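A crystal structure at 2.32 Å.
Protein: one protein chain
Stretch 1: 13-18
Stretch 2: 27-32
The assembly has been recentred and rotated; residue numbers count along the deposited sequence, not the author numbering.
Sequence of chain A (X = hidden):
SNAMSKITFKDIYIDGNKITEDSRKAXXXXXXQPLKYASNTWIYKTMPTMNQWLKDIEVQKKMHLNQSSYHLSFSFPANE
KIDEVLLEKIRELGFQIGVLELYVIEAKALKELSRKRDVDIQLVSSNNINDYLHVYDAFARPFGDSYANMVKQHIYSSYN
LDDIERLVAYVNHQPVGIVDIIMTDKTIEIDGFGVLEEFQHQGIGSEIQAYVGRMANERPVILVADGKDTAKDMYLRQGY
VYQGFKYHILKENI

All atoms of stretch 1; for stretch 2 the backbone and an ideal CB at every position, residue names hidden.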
ATOM      1  N   TYR A  13       0.303 -15.638  13.923  1.00 25.83           N
ATOM      2  CA  TYR A  13       1.345 -16.060  14.784  1.00 27.41           C
ATOM      3  C   TYR A  13       2.044 -14.826  15.416  1.00 27.77           C
ATOM      4  O   TYR A  13       2.138 -13.790  14.792  1.00 28.04           O
ATOM      5  CB  TYR A  13       2.316 -16.881  13.939  1.00 27.19           C
ATOM      6  CG  TYR A  13       3.497 -17.317  14.690  1.00 29.57           C
ATOM      7  CD1 TYR A  13       3.498 -18.542  15.350  1.00 33.40           C
ATOM      8  CD2 TYR A  13       4.637 -16.495  14.781  1.00 32.31           C
ATOM      9  CE1 TYR A  13       4.617 -18.956  16.108  1.00 36.48           C
ATOM     10  CE2 TYR A  13       5.746 -16.889  15.519  1.00 34.53           C
ATOM     11  CZ  TYR A  13       5.734 -18.121  16.184  1.00 37.00           C
ATOM     12  OH  TYR A  13       6.826 -18.529  16.910  1.00 37.24           O
ATOM     13  N   ILE A  14       2.524 -14.938  16.644  1.00 28.42           N
ATOM     14  CA  ILE A  14       3.386 -13.882  17.223  1.00 28.87           C
ATOM     15  C   ILE A  14       4.644 -14.554  17.730  1.00 29.31           C
ATOM     16  O   ILE A  14       4.579 -15.544  18.442  1.00 29.82           O
ATOM     17  CB  ILE A  14       2.728 -13.143  18.410  1.00 28.91           C
ATOM     18  CG1 ILE A  14       1.389 -12.504  18.017  1.00 29.36           C
ATOM     19  CG2 ILE A  14       3.659 -12.054  19.022  1.00 28.51           C
ATOM     20  CD1 ILE A  14       0.249 -13.104  18.745  1.00 31.48           C
ATOM     21  N   ASP A  15       5.811 -14.052  17.381  1.00 30.01           N
ATOM     22  CA  ASP A  15       6.979 -14.728  17.903  1.00 30.81           C
ATOM     23  C   ASP A  15       7.477 -14.158  19.210  1.00 30.69           C
ATOM     24  O   ASP A  15       8.662 -13.817  19.346  1.00 30.33           O
ATOM     25  CB  ASP A  15       8.125 -14.816  16.918  1.00 31.50           C
ATOM     26  CG  ASP A  15       9.258 -15.655  17.476  1.00 35.23           C
ATOM     27  OD1 ASP A  15      10.437 -15.188  17.531  1.00 33.37           O
ATOM     28  OD2 ASP A  15       8.910 -16.779  17.940  1.00 40.87           O
ATOM     29  N   GLY A  16       6.595 -14.074  20.194  1.00 29.77           N
ATOM     30  CA  GLY A  16       7.105 -13.855  21.529  1.00 28.36           C
ATOM     31  C   GLY A  16       6.674 -14.959  22.463  1.00 27.03           C
ATOM     32  O   GLY A  16       5.886 -15.832  22.085  1.00 27.19           O
ATOM     33  N   ASN A  17       7.202 -14.898  23.678  1.00 24.90           N
ATOM     34  CA  ASN A  17       6.647 -15.605  24.785  1.00 23.79           C
ATOM     35  C   ASN A  17       5.543 -14.732  25.308  1.00 22.56           C
ATOM     36  O   ASN A  17       5.747 -13.538  25.535  1.00 22.22           O
ATOM     37  CB  ASN A  17       7.673 -15.767  25.908  1.00 23.86           C
ATOM     38  CG  ASN A  17       8.969 -16.396  25.440  1.00 25.57           C
ATOM     39  OD1 ASN A  17       9.947 -16.398  26.180  1.00 26.78           O
ATOM     40  ND2 ASN A  17       9.000 -16.911  24.204  1.00 27.29           N
ATOM     41  N   LYS A  18       4.373 -15.332  25.496  1.00 21.52           N
ATOM     42  CA  LYS A  18       3.262 -14.670  26.143  1.00 20.34           C
ATOM     43  C   LYS A  18       3.525 -14.655  27.627  1.00 19.51           C
ATOM     44  O   LYS A  18       3.566 -15.694  28.234  1.00 19.94           O
ATOM     45  CB  LYS A  18       2.032 -15.475  25.926  1.00 20.17           C
ATOM     46  CG  LYS A  18       0.794 -14.655  25.820  1.00 22.75           C
ATOM     47  CD  LYS A  18      -0.242 -15.463  25.053  1.00 26.10           C
ATOM     48  CE  LYS A  18      -0.983 -16.386  25.983  1.00 26.74           C
ATOM     49  NZ  LYS A  18      -1.567 -17.466  25.161  1.00 33.71           N
ATOM     50  N   UNK A  27       0.709  -9.514  26.889  1.00 13.76           N
ATOM     51  CA  UNK A  27       2.067  -8.939  26.883  1.00 14.15           C
ATOM     52  C   UNK A  27       3.108  -9.966  26.389  1.00 14.07           C
ATOM     53  O   UNK A  27       3.149 -11.062  26.902  1.00 14.50           O
ATOM     54  CB  UNK A  27       2.439  -8.452  28.285  1.00 14.15           C
ATOM     55  N   UNK A  28       3.913  -9.626  25.383  1.00 14.45           N
ATOM     56  CA  UNK A  28       4.890 -10.548  24.820  1.00 13.35           C
ATOM     57  C   UNK A  28       6.288  -9.929  24.983  1.00 15.00           C
ATOM     58  O   UNK A  28       6.479  -8.737  24.784  1.00 14.07           O
ATOM     59  CB  UNK A  28       4.583 -10.846  23.351  1.00 13.35           C
ATOM     60  N   UNK A  29       7.252 -10.784  25.311  1.00 15.73           N
ATOM     61  CA  UNK A  29       8.621 -10.489  25.471  1.00 16.66           C
ATOM     62  C   UNK A  29       9.425 -11.695  24.979  1.00 17.63           C
ATOM     63  O   UNK A  29       8.953 -12.837  25.065  1.00 17.21           O
ATOM     64  CB  UNK A  29       8.936 -10.137  26.926  1.00 16.66           C
ATOM     65  N   UNK A  30      10.654 -11.435  24.527  1.00 17.85           N
ATOM     66  CA  UNK A  30      11.599 -12.454  24.227  1.00 19.69           C
ATOM     67  C   UNK A  30      12.939 -11.977  24.814  1.00 21.72           C
ATOM     68  O   UNK A  30      13.770 -11.354  24.131  1.00 21.85           O
ATOM     69  CB  UNK A  30      11.674 -12.726  22.723  1.00 19.69           C
ATOM     70  N   UNK A  31      13.149 -12.265  26.105  1.00 22.30           N
ATOM     71  CA  UNK A  31      14.258 -11.748  26.885  1.00 22.97           C
ATOM     72  C   UNK A  31      15.671 -12.009  26.314  1.00 23.22           C
ATOM     73  O   UNK A  31      16.544 -11.156  26.467  1.00 22.92           O
ATOM     74  CB  UNK A  31      14.174 -12.349  28.289  1.00 22.97           C
ATOM     75  N   UNK A  32      15.892 -13.165  25.668  1.00 23.50           N
ATOM     76  CA  UNK A  32      17.182 -13.379  24.999  1.00 23.99           C
ATOM     77  C   UNK A  32      17.342 -12.566  23.713  1.00 25.13           C
ATOM     78  O   UNK A  32      18.459 -12.496  23.174  1.00 26.19           O
ATOM     79  CB  UNK A  32      17.353 -14.865  24.679  1.00 23.99           C
TER

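Position 27 sits on an extended backbone, with phi/psi of -109/126, and its CA-to-CB bond points sideways to stretch 1, with nothing of that stretch within 5.5 Å of the ideal CB. Stretch 1 therefore chooses little here; beta-branched or other strand-loving residues would suit the backbone, and a polar one is not excluded. The deposited residue is I27, whose side-chain end leads away and makes no close contact with stretch 1.

Position 28 is the one stretch 1 specifies most. It pairs with K18 in an antiparallel, non-hydrogen-bonded register, CA to CA 4.6 Å, so its side chain leaves on the same face of the sheet as that of K18. The ideal CB lies 4.3 Å from G16 CA and 4.6 Å from I14 CG2. G16 has no side chain, and a CB there would come within 3.0 Å of the CB at 28, a clash. Beyond lies a slot between the methyl of I14 and the aliphatic stem of K18. A long aliphatic chain could use it, but a flat ring fits best. The residue is Y28, chi1 m. I14 CG2 covers one ring face, 4.0 Å from the ring centroid, and K18 CG the opposite face, also 4.0 Å from the centroid; G16 C meets the edge, 3.7 Å from Y28 CD1. The hydroxyl is flanked by carbon, with Y28 OH 3.1 Å from K18 CD and 3.7 Å from I14 CD1.

Position 29 faces N17 as a hydrogen-bonded pair, and the backbone does the work: N17 N donates to the O of 29 at 3.0 Å, and the N of 29 donates to N17 O at 3.1 Å. Any residue with a free amide serves, which rules out proline; the CB leaves on the same face of the sheet as the side chain of N17, and the ideal CB, 4.9 Å from N17 O, makes few demands. It is L29, whose end leads away.

At position 30 the strand pairing has ended. CA-to-CB points sideways, with the ideal CB 4.7 Å from D15 O and 4.9 Å from G16 CA. A medium-sized side chain could reach back over the turn; a polar one might address D15 or N17, an aliphatic one pack on them. The residue is L30, chi1 t, which does the latter: CD2 lies 3.9 Å from D15 OD1, and CD1 3.7 Å from N17 ND2.

Positions 31 and 32, with phi of -55 and -73, would admit proline and many others. Both are proline: P31 CD brushes N17 OD1 at 4.2 Å, while P32 makes no contact.

Stretch 2 27-32: IYLLPP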
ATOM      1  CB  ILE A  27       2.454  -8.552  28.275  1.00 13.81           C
ATOM      2  CG1 ILE A  27       1.509  -7.453  28.800  1.00 14.18           C
ATOM      3  CG2 ILE A  27       3.953  -8.200  28.352  1.00 13.37           C
ATOM      4  CD1 ILE A  27       2.001  -6.856  30.120  1.00 12.87           C
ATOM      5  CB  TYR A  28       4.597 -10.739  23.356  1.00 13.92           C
ATOM      6  CG  TYR A  28       3.388 -11.601  23.060  1.00 13.29           C
ATOM      7  CD1 TYR A  28       3.544 -12.941  22.741  1.00 14.66           C
ATOM      8  CD2 TYR A  28       2.109 -11.084  23.132  1.00 15.56           C
ATOM      9  CE1 TYR A  28       2.443 -13.760  22.459  1.00 19.97           C
ATOM     10  CE2 TYR A  28       0.990 -11.889  22.882  1.00 19.12           C
ATOM     11  CZ  TYR A  28       1.183 -13.235  22.533  1.00 22.10           C
ATOM     12  OH  TYR A  28       0.118 -14.062  22.272  1.00 32.49           O
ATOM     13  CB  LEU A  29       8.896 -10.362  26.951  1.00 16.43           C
ATOM     14  CG  LEU A  29       9.050  -9.069  27.732  1.00 18.54           C
ATOM     15  CD1 LEU A  29       8.150  -7.954  27.306  1.00 19.73           C
ATOM     16  CD2 LEU A  29       8.774  -9.469  29.144  1.00 18.92           C
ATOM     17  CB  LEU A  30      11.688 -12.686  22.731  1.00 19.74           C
ATOM     18  CG  LEU A  30      12.504 -13.896  22.228  1.00 22.04           C
ATOM     19  CD1 LEU A  30      12.006 -15.220  22.763  1.00 20.02           C
ATOM     20  CD2 LEU A  30      12.480 -13.997  20.687  1.00 22.57           C
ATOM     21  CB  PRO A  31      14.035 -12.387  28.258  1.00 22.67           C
ATOM     22  CG  PRO A  31      12.534 -12.529  28.339  1.00 22.00           C
ATOM     23  CD  PRO A  31      12.146 -12.949  26.947  1.00 23.15           C
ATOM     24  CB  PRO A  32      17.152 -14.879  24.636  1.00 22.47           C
ATOM     25  CG  PRO A  32      16.276 -15.464  25.647  1.00 22.63           C
ATOM     26  CD  PRO A  32      15.158 -14.442  25.775  1.00 23.85           C
TER
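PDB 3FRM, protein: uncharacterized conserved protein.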